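Local structure of HD domain protein (Enterococcus faecalis, 4LRL) at residues Y384-Y392 with S436-P445; Q72-F80 with Q265-E276. The protein is an HD-domain phosphohydrolase that probably hydrolyses deoxynucleoside triphosphates such as dGTP and is regulated allosterically by nucleotides. One frame throughout, in Å; residues are numbered along the deposited sequence.

Interaction 1: Y384-Y392 with S436-P445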
loop_
_atom_site.group_PDB
_atom_site.type_symbol
_atom_site.label_atom_id
_atom_site.label_comp_id
_atom_site.label_asym_id
_atom_site.label_seq_id
_atom_site.Cartn_x
_atom_site.Cartn_y
_atom_site.Cartn_z
ATOM N N TYR C 384 14.117 -41.547 -5.811
ATOM C CA TYR C 384 13.127 -40.848 -4.989
ATOM C C TYR C 384 13.717 -39.668 -4.248
ATOM O O TYR C 384 12.988 -38.764 -3.823
ATOM C CB TYR C 384 12.456 -41.807 -3.996
ATOM C CG TYR C 384 11.833 -43.012 -4.669
ATOM C CD1 TYR C 384 12.556 -44.192 -4.824
ATOM C CD2 TYR C 384 10.533 -42.959 -5.183
ATOM C CE1 TYR C 384 12.004 -45.293 -5.455
ATOM C CE2 TYR C 384 9.968 -44.064 -5.823
ATOM C CZ TYR C 384 10.716 -45.222 -5.950
ATOM O OH TYR C 384 10.177 -46.327 -6.559
ATOM N N TYR C 385 15.033 -39.658 -4.104
ATOM C CA TYR C 385 15.674 -38.612 -3.322
ATOM C C TYR C 385 16.468 -37.596 -4.135
ATOM O O TYR C 385 17.083 -36.702 -3.559
ATOM C CB TYR C 385 16.491 -39.222 -2.177
ATOM C CG TYR C 385 15.579 -39.778 -1.118
ATOM C CD1 TYR C 385 15.284 -41.144 -1.075
ATOM C CD2 TYR C 385 14.958 -38.929 -0.194
ATOM C CE1 TYR C 385 14.424 -41.657 -0.112
ATOM C CE2 TYR C 385 14.088 -39.430 0.772
ATOM C CZ TYR C 385 13.829 -40.796 0.805
ATOM O OH TYR C 385 12.967 -41.302 1.745
ATOM N N THR C 386 16.440 -37.735 -5.464
ATOM C CA THR C 386 17.056 -36.766 -6.365
ATOM C C THR C 386 16.131 -36.485 -7.535
ATOM O O THR C 386 15.231 -37.261 -7.832
ATOM C CB THR C 386 18.433 -37.240 -6.948
ATOM O OG1 THR C 386 18.240 -38.272 -7.931
ATOM C CG2 THR C 386 19.376 -37.723 -5.863
ATOM N N ALA C 387 16.370 -35.368 -8.207
ATOM C CA ALA C 387 15.657 -35.044 -9.429
ATOM C C ALA C 387 16.444 -34.049 -10.256
ATOM O O ALA C 387 17.378 -33.413 -9.766
ATOM C CB ALA C 387 14.259 -34.476 -9.119
ATOM N N ILE C 388 16.041 -33.945 -11.519
ATOM C CA ILE C 388 16.466 -32.907 -12.420
ATOM C C ILE C 388 15.177 -32.255 -12.909
ATOM O O ILE C 388 14.293 -32.940 -13.418
ATOM C CB ILE C 388 17.239 -33.509 -13.630
ATOM C CG1 ILE C 388 18.595 -34.057 -13.182
ATOM C CG2 ILE C 388 17.414 -32.470 -14.760
ATOM C CD1 ILE C 388 19.252 -34.961 -14.201
ATOM N N ASN C 389 15.041 -30.946 -12.725
ATOM C CA ASN C 389 13.990 -30.213 -13.442
ATOM C C ASN C 389 14.371 -28.792 -13.799
ATOM O O ASN C 389 15.281 -28.206 -13.209
ATOM C CB ASN C 389 12.619 -30.278 -12.737
ATOM C CG ASN C 389 12.602 -29.571 -11.389
ATOM O OD1 ASN C 389 13.205 -28.514 -11.210
ATOM N ND2 ASN C 389 11.876 -30.146 -10.439
ATOM N N SER C 390 13.680 -28.252 -14.792
ATOM C CA SER C 390 13.897 -26.884 -15.181
ATOM C C SER C 390 12.594 -26.105 -15.050
ATOM O O SER C 390 11.504 -26.686 -15.011
ATOM C CB SER C 390 14.457 -26.827 -16.597
ATOM O OG SER C 390 13.449 -26.600 -17.555
ATOM N N SER C 391 12.714 -24.789 -14.965
ATOM C CA SER C 391 11.547 -23.937 -14.896
ATOM C C SER C 391 10.741 -23.987 -16.200
ATOM O O SER C 391 9.545 -23.707 -16.190
ATOM C CB SER C 391 11.938 -22.508 -14.529
ATOM O OG SER C 391 12.859 -21.963 -15.451
ATOM N N TYR C 392 11.395 -24.372 -17.302
ATOM C CA TYR C 392 10.729 -24.547 -18.602
ATOM C C TYR C 392 9.579 -25.541 -18.508
ATOM O O TYR C 392 8.609 -25.449 -19.258
ATOM C CB TYR C 392 11.710 -25.048 -19.672
ATOM C CG TYR C 392 12.582 -23.989 -20.318
ATOM C CD1 TYR C 392 12.016 -22.864 -20.928
ATOM C CD2 TYR C 392 13.974 -24.135 -20.358
ATOM C CE1 TYR C 392 12.817 -21.895 -21.541
ATOM C CE2 TYR C 392 14.786 -23.170 -20.974
ATOM C CZ TYR C 392 14.198 -22.053 -21.561
ATOM O OH TYR C 392 14.983 -21.093 -22.169
ATOM N N SER C 436 14.338 -14.006 -21.652
ATOM C CA SER C 436 13.530 -15.199 -21.414
ATOM C C SER C 436 14.417 -16.441 -21.463
ATOM O O SER C 436 15.041 -16.734 -22.489
ATOM C CB SER C 436 12.402 -15.306 -22.450
ATOM O OG SER C 436 12.874 -15.831 -23.686
ATOM N N GLN C 437 14.495 -17.142 -20.336
ATOM C CA GLN C 437 15.235 -18.397 -20.237
ATOM C C GLN C 437 14.702 -19.222 -19.069
ATOM O O GLN C 437 13.846 -18.752 -18.317
ATOM C CB GLN C 437 16.746 -18.150 -20.109
ATOM C CG GLN C 437 17.138 -16.984 -19.209
ATOM C CD GLN C 437 18.435 -16.321 -19.648
ATOM O OE1 GLN C 437 18.433 -15.197 -20.155
ATOM N NE2 GLN C 437 19.550 -17.024 -19.464
ATOM N N GLY C 438 15.200 -20.448 -18.932
ATOM C CA GLY C 438 14.773 -21.357 -17.870
ATOM C C GLY C 438 15.951 -22.152 -17.355
ATOM O O GLY C 438 16.801 -22.582 -18.140
ATOM N N ASP C 439 16.005 -22.358 -16.042
ATOM C CA ASP C 439 17.188 -22.939 -15.413
ATOM C C ASP C 439 17.311 -24.461 -15.600
ATOM O O ASP C 439 16.637 -25.054 -16.441
ATOM C CB ASP C 439 17.252 -22.561 -13.928
ATOM C CG ASP C 439 16.090 -23.123 -13.118
ATOM O OD1 ASP C 439 15.675 -22.442 -12.161
ATOM O OD2 ASP C 439 15.590 -24.227 -13.414
ATOM N N GLU C 440 18.210 -25.064 -14.831
ATOM C CA GLU C 440 18.290 -26.509 -14.678
ATOM C C GLU C 440 18.747 -26.755 -13.249
ATOM O O GLU C 440 19.780 -26.233 -12.823
ATOM C CB GLU C 440 19.305 -27.146 -15.648
ATOM C CG GLU C 440 18.997 -27.042 -17.141
ATOM C CD GLU C 440 17.827 -27.906 -17.585
ATOM O OE1 GLU C 440 17.646 -29.017 -17.034
ATOM O OE2 GLU C 440 17.094 -27.469 -18.501
ATOM N N ARG C 441 17.980 -27.546 -12.513
ATOM C CA ARG C 441 18.366 -27.891 -11.149
ATOM C C ARG C 441 18.492 -29.385 -10.876
ATOM O O ARG C 441 17.758 -30.206 -11.435
ATOM C CB ARG C 441 17.422 -27.246 -10.141
ATOM C CG ARG C 441 17.786 -25.813 -9.854
ATOM C CD ARG C 441 16.769 -25.103 -8.964
ATOM N NE ARG C 441 17.118 -23.691 -8.906
ATOM C CZ ARG C 441 18.025 -23.178 -8.083
ATOM N NH1 ARG C 441 18.669 -23.953 -7.216
ATOM N NH2 ARG C 441 18.284 -21.882 -8.130
ATOM N N PHE C 442 19.438 -29.712 -10.002
ATOM C CA PHE C 442 19.600 -31.053 -9.475
ATOM C C PHE C 442 19.218 -31.052 -7.994
ATOM O O PHE C 442 19.742 -30.265 -7.196
ATOM C CB PHE C 442 21.043 -31.521 -9.685
ATOM C CG PHE C 442 21.351 -32.834 -9.042
ATOM C CD1 PHE C 442 20.681 -33.995 -9.435
ATOM C CD2 PHE C 442 22.318 -32.917 -8.047
ATOM C CE1 PHE C 442 20.963 -35.225 -8.840
ATOM C CE2 PHE C 442 22.626 -34.149 -7.445
ATOM C CZ PHE C 442 21.945 -35.307 -7.841
ATOM N N TYR C 443 18.289 -31.923 -7.628
ATOM C CA TYR C 443 17.732 -31.900 -6.294
ATOM C C TYR C 443 18.290 -33.053 -5.493
ATOM O O TYR C 443 18.486 -34.133 -6.025
ATOM C CB TYR C 443 16.199 -31.946 -6.349
ATOM C CG TYR C 443 15.574 -30.600 -6.629
ATOM C CD1 TYR C 443 15.319 -30.174 -7.935
ATOM C CD2 TYR C 443 15.252 -29.743 -5.583
ATOM C CE1 TYR C 443 14.739 -28.910 -8.186
ATOM C CE2 TYR C 443 14.689 -28.489 -5.818
ATOM C CZ TYR C 443 14.438 -28.079 -7.118
ATOM O OH TYR C 443 13.879 -26.833 -7.314
ATOM N N PHE C 444 18.541 -32.819 -4.208
ATOM C CA PHE C 444 19.159 -33.833 -3.342
ATOM C C PHE C 444 18.791 -33.570 -1.891
ATOM O O PHE C 444 18.408 -32.439 -1.547
ATOM C CB PHE C 444 20.685 -33.830 -3.503
ATOM C CG PHE C 444 21.310 -32.465 -3.393
ATOM C CD1 PHE C 444 21.673 -31.944 -2.146
ATOM C CD2 PHE C 444 21.539 -31.698 -4.534
ATOM C CE1 PHE C 444 22.261 -30.673 -2.040
ATOM C CE2 PHE C 444 22.120 -30.428 -4.441
ATOM C CZ PHE C 444 22.481 -29.916 -3.190
ATOM N N PRO C 445 18.898 -34.606 -1.030
ATOM C CA PRO C 445 18.587 -34.371 0.381
ATOM C C PRO C 445 19.540 -33.358 0.980
ATOM O O PRO C 445 20.742 -33.410 0.721
ATOM C CB PRO C 445 18.780 -35.749 1.026
ATOM C CG PRO C 445 18.616 -36.713 -0.111
ATOM C CD PRO C 445 19.247 -36.018 -1.273
#
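Ala-387 and Tyr-443 face each other as a hydrogen-bonded antiparallel pair, with Tyr-443 N reaching Ala-387 O at 2.8 Å and the return bond, from Ala-387 N to Tyr-443 O, longer at 3.3 Å. Asn-389 and Arg-441 repeat the exchange two residues on, Arg-441 N to Asn-389 O being 2.9 Å. Between them, the non-hydrogen-bonded pair Ile-388 and Phe-442 puts its side chains on the other face, where CG1 of the isoleucine meets the phenylalanine ring at its edge. Phe-442 CG lies anti to the backbone N (chi1 174°), which swings the ring across to Thr-386, whose CB is 3.7 Å from Phe-442 CE1. Strand 441-444 is the middle of a three-stranded antiparallel sheet: backbone bonds from Phe-442 to Ala-356 and Phe-444 to Lys-354 add strand 354-357. Past the strands, Asp-439 N donates to Ser-391 OG (3.2 Å), and Ser-391 N returns a weak bond to OD2 of Asp-439, whose stronger partner is Arg-273. Gly-438 CA lies over a face of the Tyr-392 ring, 3.8 Å from its centroid, a CH-pi contact; Tyr-392 belongs to a dATP site, unoccupied in this chain. Further out, Arg-441 NH1 hydrogen-bonds to Ser-355 OG, and helix 361-377 packs against Phe-442.

Interaction 2: Q72-F80 with Q265-E276. With TTP (thymidine-5'-triphosphate), chain S; DGT (2'-deoxyguanosine-5'-triphosphate), chain R.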
loop_
_atom_site.group_PDB
_atom_site.type_symbol
_atom_site.label_atom_id
_atom_site.label_comp_id
_atom_site.label_asym_id
_atom_site.label_seq_id
_atom_site.Cartn_x
_atom_site.Cartn_y
_atom_site.Cartn_z
ATOM N N GLN C 72 -4.410 -22.520 -5.134
ATOM C CA GLN C 72 -4.050 -21.968 -6.434
ATOM C C GLN C 72 -2.571 -22.199 -6.764
ATOM O O GLN C 72 -2.224 -22.489 -7.909
ATOM C CB GLN C 72 -4.401 -20.466 -6.487
ATOM C CG GLN C 72 -3.845 -19.696 -7.690
ATOM C CD GLN C 72 -4.648 -19.924 -8.970
ATOM O OE1 GLN C 72 -5.758 -20.451 -8.935
ATOM N NE2 GLN C 72 -4.087 -19.523 -10.102
ATOM N N LEU C 73 -1.698 -22.081 -5.770
ATOM C CA LEU C 73 -0.264 -22.102 -6.073
ATOM C C LEU C 73 0.457 -23.378 -5.660
ATOM O O LEU C 73 1.697 -23.484 -5.770
ATOM C CB LEU C 73 0.429 -20.863 -5.525
ATOM C CG LEU C 73 0.310 -19.605 -6.381
ATOM C CD1 LEU C 73 1.127 -18.505 -5.723
ATOM C CD2 LEU C 73 0.758 -19.858 -7.822
ATOM N N GLY C 74 -0.333 -24.349 -5.220
ATOM C CA GLY C 74 0.174 -25.673 -4.884
ATOM C C GLY C 74 1.169 -25.617 -3.749
ATOM O O GLY C 74 0.794 -25.444 -2.588
ATOM N N THR C 75 2.438 -25.726 -4.107
ATOM C CA THR C 75 3.512 -25.860 -3.149
ATOM C C THR C 75 4.114 -24.525 -2.764
ATOM O O THR C 75 4.924 -24.461 -1.842
ATOM C CB THR C 75 4.638 -26.751 -3.703
ATOM O OG1 THR C 75 5.029 -26.268 -4.992
ATOM C CG2 THR C 75 4.176 -28.219 -3.811
ATOM N N SER C 76 3.726 -23.463 -3.457
ATOM C CA SER C 76 4.242 -22.133 -3.161
ATOM C C SER C 76 4.044 -21.677 -1.715
ATOM O O SER C 76 4.848 -20.907 -1.202
ATOM C CB SER C 76 3.659 -21.096 -4.105
ATOM O OG SER C 76 4.474 -20.990 -5.260
ATOM N N SER C 77 2.995 -22.161 -1.063
ATOM C CA SER C 77 2.717 -21.772 0.312
ATOM C C SER C 77 3.832 -22.203 1.274
ATOM O O SER C 77 3.945 -21.684 2.379
ATOM C CB SER C 77 1.360 -22.316 0.761
ATOM O OG SER C 77 1.402 -23.724 0.955
ATOM N N PHE C 78 4.667 -23.142 0.847
ATOM C CA PHE C 78 5.782 -23.576 1.690
ATOM C C PHE C 78 6.915 -22.537 1.738
ATOM O O PHE C 78 7.669 -22.459 2.726
ATOM C CB PHE C 78 6.300 -24.934 1.232
ATOM C CG PHE C 78 5.355 -26.068 1.511
ATOM C CD1 PHE C 78 4.717 -26.727 0.470
ATOM C CD2 PHE C 78 5.107 -26.485 2.824
ATOM C CE1 PHE C 78 3.831 -27.795 0.714
ATOM C CE2 PHE C 78 4.223 -27.550 3.086
ATOM C CZ PHE C 78 3.589 -28.209 2.019
ATOM N N THR C 79 7.011 -21.731 0.682
ATOM C CA THR C 79 8.029 -20.686 0.600
ATOM C C THR C 79 7.448 -19.300 0.901
ATOM O O THR C 79 8.129 -18.469 1.503
ATOM C CB THR C 79 8.729 -20.684 -0.774
ATOM O OG1 THR C 79 9.294 -21.975 -1.021
ATOM C CG2 THR C 79 9.842 -19.649 -0.815
ATOM N N PHE C 80 6.202 -19.072 0.476
ATOM C CA PHE C 80 5.446 -17.853 0.756
ATOM C C PHE C 80 4.181 -18.266 1.501
ATOM O O PHE C 80 3.183 -18.653 0.869
ATOM C CB PHE C 80 5.064 -17.147 -0.556
ATOM C CG PHE C 80 6.252 -16.737 -1.402
ATOM C CD1 PHE C 80 6.817 -15.475 -1.264
ATOM C CD2 PHE C 80 6.802 -17.624 -2.335
ATOM C CE1 PHE C 80 7.907 -15.090 -2.049
ATOM C CE2 PHE C 80 7.903 -17.258 -3.120
ATOM C CZ PHE C 80 8.462 -15.995 -2.983
ATOM N N GLN C 265 10.774 -14.697 -9.046
ATOM C CA GLN C 265 10.797 -14.557 -7.593
ATOM C C GLN C 265 9.884 -15.551 -6.895
ATOM O O GLN C 265 10.174 -15.978 -5.775
ATOM C CB GLN C 265 10.414 -13.138 -7.176
ATOM C CG GLN C 265 11.519 -12.122 -7.407
ATOM C CD GLN C 265 11.010 -10.682 -7.508
ATOM O OE1 GLN C 265 9.937 -10.343 -6.998
ATOM N NE2 GLN C 265 11.796 -9.825 -8.172
ATOM N N VAL C 266 8.784 -15.910 -7.549
ATOM C CA VAL C 266 7.781 -16.751 -6.905
ATOM C C VAL C 266 7.634 -18.124 -7.570
ATOM O O VAL C 266 8.033 -19.133 -6.988
ATOM C CB VAL C 266 6.415 -16.023 -6.789
ATOM C CG1 VAL C 266 5.329 -16.951 -6.207
ATOM C CG2 VAL C 266 6.575 -14.766 -5.954
ATOM N N TYR C 267 7.095 -18.154 -8.786
ATOM C CA TYR C 267 6.759 -19.414 -9.441
ATOM C C TYR C 267 7.960 -20.342 -9.614
ATOM O O TYR C 267 7.806 -21.557 -9.521
ATOM C CB TYR C 267 6.035 -19.187 -10.789
ATOM C CG TYR C 267 4.813 -18.269 -10.713
ATOM C CD1 TYR C 267 4.520 -17.382 -11.744
ATOM C CD2 TYR C 267 3.964 -18.279 -9.604
ATOM C CE1 TYR C 267 3.415 -16.539 -11.682
ATOM C CE2 TYR C 267 2.862 -17.429 -9.532
ATOM C CZ TYR C 267 2.597 -16.564 -10.580
ATOM O OH TYR C 267 1.508 -15.719 -10.518
ATOM N N PHE C 268 9.141 -19.773 -9.847
ATOM C CA PHE C 268 10.335 -20.573 -10.116
ATOM C C PHE C 268 11.163 -20.858 -8.863
ATOM O O PHE C 268 12.253 -21.419 -8.969
ATOM C CB PHE C 268 11.233 -19.905 -11.165
ATOM C CG PHE C 268 10.607 -19.778 -12.539
ATOM C CD1 PHE C 268 9.410 -20.420 -12.857
ATOM C CD2 PHE C 268 11.246 -19.030 -13.531
ATOM C CE1 PHE C 268 8.853 -20.313 -14.131
ATOM C CE2 PHE C 268 10.701 -18.916 -14.810
ATOM C CZ PHE C 268 9.496 -19.557 -15.106
ATOM N N HIS C 269 10.652 -20.479 -7.685
ATOM C CA HIS C 269 11.418 -20.598 -6.444
ATOM C C HIS C 269 11.864 -22.029 -6.169
ATOM O O HIS C 269 11.037 -22.947 -6.160
ATOM C CB HIS C 269 10.651 -20.061 -5.236
ATOM C CG HIS C 269 11.544 -19.687 -4.095
ATOM N ND1 HIS C 269 12.167 -20.624 -3.298
ATOM C CD2 HIS C 269 11.956 -18.477 -3.646
ATOM C CE1 HIS C 269 12.916 -20.007 -2.400
ATOM N NE2 HIS C 269 12.802 -18.702 -2.587
ATOM N N PRO C 270 13.176 -22.219 -5.942
ATOM C CA PRO C 270 13.762 -23.557 -5.705
ATOM C C PRO C 270 13.175 -24.320 -4.514
ATOM O O PRO C 270 13.010 -25.532 -4.586
ATOM C CB PRO C 270 15.244 -23.262 -5.462
ATOM C CG PRO C 270 15.485 -21.908 -6.106
ATOM C CD PRO C 270 14.201 -21.157 -5.998
ATOM N N VAL C 271 12.874 -23.633 -3.417
ATOM C CA VAL C 271 12.386 -24.337 -2.237
ATOM C C VAL C 271 10.987 -24.895 -2.525
ATOM O O VAL C 271 10.701 -26.047 -2.215
ATOM C CB VAL C 271 12.432 -23.453 -0.985
ATOM C CG1 VAL C 271 11.791 -24.143 0.191
ATOM C CG2 VAL C 271 13.874 -23.082 -0.661
ATOM N N SER C 272 10.141 -24.099 -3.170
ATOM C CA SER C 272 8.809 -24.566 -3.562
ATOM C C SER C 272 8.902 -25.756 -4.499
ATOM O O SER C 272 8.145 -26.725 -4.363
ATOM C CB SER C 272 8.020 -23.451 -4.241
ATOM O OG SER C 272 8.044 -22.300 -3.430
ATOM N N ARG C 273 9.817 -25.673 -5.458
ATOM C CA ARG C 273 10.041 -26.770 -6.375
ATOM C C ARG C 273 10.629 -28.012 -5.682
ATOM O O ARG C 273 10.372 -29.142 -6.110
ATOM C CB ARG C 273 10.902 -26.321 -7.544
ATOM C CG ARG C 273 10.178 -25.375 -8.503
ATOM C CD ARG C 273 10.898 -25.381 -9.821
ATOM N NE ARG C 273 11.967 -24.398 -9.852
ATOM C CZ ARG C 273 13.060 -24.485 -10.606
ATOM N NH1 ARG C 273 13.266 -25.534 -11.397
ATOM N NH2 ARG C 273 13.959 -23.513 -10.549
ATOM N N GLY C 274 11.393 -27.795 -4.613
ATOM C CA GLY C 274 11.863 -28.875 -3.750
ATOM C C GLY C 274 10.735 -29.673 -3.119
ATOM O O GLY C 274 10.806 -30.901 -3.031
ATOM N N MET C 275 9.684 -28.981 -2.683
ATOM C CA MET C 275 8.535 -29.654 -2.079
ATOM C C MET C 275 7.715 -30.394 -3.141
ATOM O O MET C 275 7.162 -31.471 -2.887
ATOM C CB MET C 275 7.670 -28.651 -1.313
ATOM C CG MET C 275 8.324 -28.128 -0.037
ATOM S SD MET C 275 8.576 -29.440 1.180
ATOM C CE MET C 275 6.893 -29.745 1.717
ATOM N N GLU C 276 7.647 -29.809 -4.332
ATOM C CA GLU C 276 6.943 -30.413 -5.442
ATOM C C GLU C 276 7.612 -31.724 -5.866
ATOM O O GLU C 276 6.926 -32.710 -6.157
ATOM C CB GLU C 276 6.866 -29.429 -6.606
ATOM C CG GLU C 276 5.884 -29.829 -7.682
ATOM C CD GLU C 276 6.463 -30.830 -8.682
ATOM O OE1 GLU C 276 5.671 -31.619 -9.254
ATOM O OE2 GLU C 276 7.700 -30.828 -8.905
HETATM P PA TTP S . 14.795 -17.022 0.697
HETATM O O1A TTP S . 15.066 -17.838 1.934
HETATM O O2A TTP S . 14.536 -17.724 -0.607
HETATM O O3A TTP S . 15.977 -15.946 0.430
HETATM P PB TTP S . 16.761 -15.010 1.510
HETATM O O1B TTP S . 15.751 -14.350 2.419
HETATM O O2B TTP S . 17.653 -14.076 0.722
HETATM O O3B TTP S . 17.683 -16.001 2.425
HETATM P PG TTP S . 18.216 -17.512 2.098
HETATM O O1G TTP S . 19.463 -17.619 2.958
HETATM O O2G TTP S . 18.481 -17.539 0.601
HETATM O O3G TTP S . 17.136 -18.465 2.555
HETATM O "O5'" TTP S . 13.520 -16.096 1.000
HETATM C "C5'" TTP S . 12.932 -15.984 2.297
HETATM C "C4'" TTP S . 11.560 -15.337 2.171
HETATM O "O4'" TTP S . 11.649 -14.213 1.288
HETATM C "C3'" TTP S . 10.545 -16.306 1.583
HETATM O "O3'" TTP S . 9.315 -16.276 2.299
HETATM C "C2'" TTP S . 10.267 -15.788 0.191
HETATM C "C1'" TTP S . 10.694 -14.329 0.232
HETATM N N1 TTP S . 11.256 -13.940 -1.063
HETATM C C2 TTP S . 10.760 -12.787 -1.753
HETATM O O2 TTP S . 9.843 -12.082 -1.258
HETATM N N3 TTP S . 11.286 -12.446 -2.949
HETATM C C4 TTP S . 12.269 -13.187 -3.499
HETATM O O4 TTP S . 12.733 -12.841 -4.610
HETATM C C5 TTP S . 12.770 -14.325 -2.840
HETATM C C5M TTP S . 13.874 -15.177 -3.431
HETATM C C6 TTP S . 12.238 -14.687 -1.608
HETATM P PG DGT R . 18.488 -22.675 4.956
HETATM O O1G DGT R . 18.827 -21.244 4.576
HETATM O O2G DGT R . 19.683 -23.617 4.904
HETATM O O3G DGT R . 17.634 -22.803 6.207
HETATM O O3B DGT R . 17.523 -23.270 3.803
HETATM P PB DGT R . 16.790 -22.354 2.715
HETATM O O1B DGT R . 17.459 -22.563 1.383
HETATM O O2B DGT R . 16.607 -20.959 3.258
HETATM O O3A DGT R . 15.346 -23.047 2.638
HETATM P PA DGT R . 14.189 -22.941 3.743
HETATM O O1A DGT R . 13.563 -24.305 3.822
HETATM O O2A DGT R . 14.618 -22.273 5.009
HETATM O "O5'" DGT R . 13.101 -21.996 3.018
HETATM C "C5'" DGT R . 13.429 -20.769 2.375
HETATM C "C4'" DGT R . 12.446 -19.677 2.789
HETATM O "O4'" DGT R . 11.082 -20.128 2.838
HETATM C "C3'" DGT R . 12.726 -19.207 4.209
HETATM O "O3'" DGT R . 13.871 -18.339 4.286
HETATM C "C2'" DGT R . 11.403 -18.573 4.619
HETATM C "C1'" DGT R . 10.363 -19.305 3.769
HETATM N N9 DGT R . 9.446 -20.130 4.594
HETATM C C8 DGT R . 8.099 -20.068 4.551
HETATM N N7 DGT R . 7.522 -20.948 5.414
HETATM C C5 DGT R . 8.526 -21.600 6.029
HETATM C C6 DGT R . 8.646 -22.656 7.073
HETATM O O6 DGT R . 7.658 -23.197 7.608
HETATM N N1 DGT R . 9.859 -23.051 7.434
HETATM C C2 DGT R . 10.976 -22.526 6.918
HETATM N N2 DGT R . 12.151 -23.006 7.371
HETATM N N3 DGT R . 10.963 -21.561 5.959
HETATM C C4 DGT R . 9.785 -21.060 5.487
HETATM O O HOH W 1 7.297 -20.221 -4.722
#
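Two bound nucleotides meet at Thr-79, which also packs a methyl group on the imidazole of His-269. Thr-79 O accepts from O3' of dTTP at 2.6 Å and lies against the sugar of dGTP, while its CG2 sits over the centre of the His-269 ring, 3.4 Å from the centroid. That ring is committed at both nitrogens: ND1 accepts from Val-271 N, an N-cap bond near the ring plane, and NE2 donates to O2A of dTTP (2.8 Å). With CG2 anti to the backbone N of Thr-79, OG1 is left beside that N and pairs with Ser-272 OG at 2.7 Å. A water joins Ser-272 OG to Ser-76 OG and Val-266 O, giving these buried polar groups a shared partner. Ser-272 O is gripped from opposite faces of its plane by Thr-75 OG1 (3.2 Å) and Glu-276 N. The Phe-80 ring lies between C2' of dTTP on one face and Val-266 CG2 on the other. Met-275, bent at chi2 and chi3, brings CE over the centre of the Phe-78 ring (CH-pi, 3.6 Å from the centroid), with SD farther above that face at 4.7 Å, a Met-aromatic contact. Arg-68 of a neighbouring subunit also packs on Phe-78. The loop 72-80, between helices 62-65 and 87-108, thus lies across the junction of helices 249-267 and 270-291, with helix 206-219 touching Leu-73 and Phe-80.

How the interactions relate
Interaction 2 and interaction 1 lie 13 Å apart between centres and come in series along the chain, the second segment of 72-80/265-276 ending before 384-392 begins. Helix 270-291 joins them: its first turns meet the loop 72-80, and its side chains also touch strands 387-389 and 441-444. The direct evidence is a salt bridge from Arg-273 NH2 to Asp-439 OD1 (2.6 Å) and a probable hydrogen bond between Tyr-443 OH and Pro-270 O (3.1 Å). The three-stranded sheet therefore backs the helix whose start borders both nucleotides. Its strand 354-357 begins at Lys-354, which itself hydrogen-bonds the bound dGTP, so sheet and helix start border the same nucleotide.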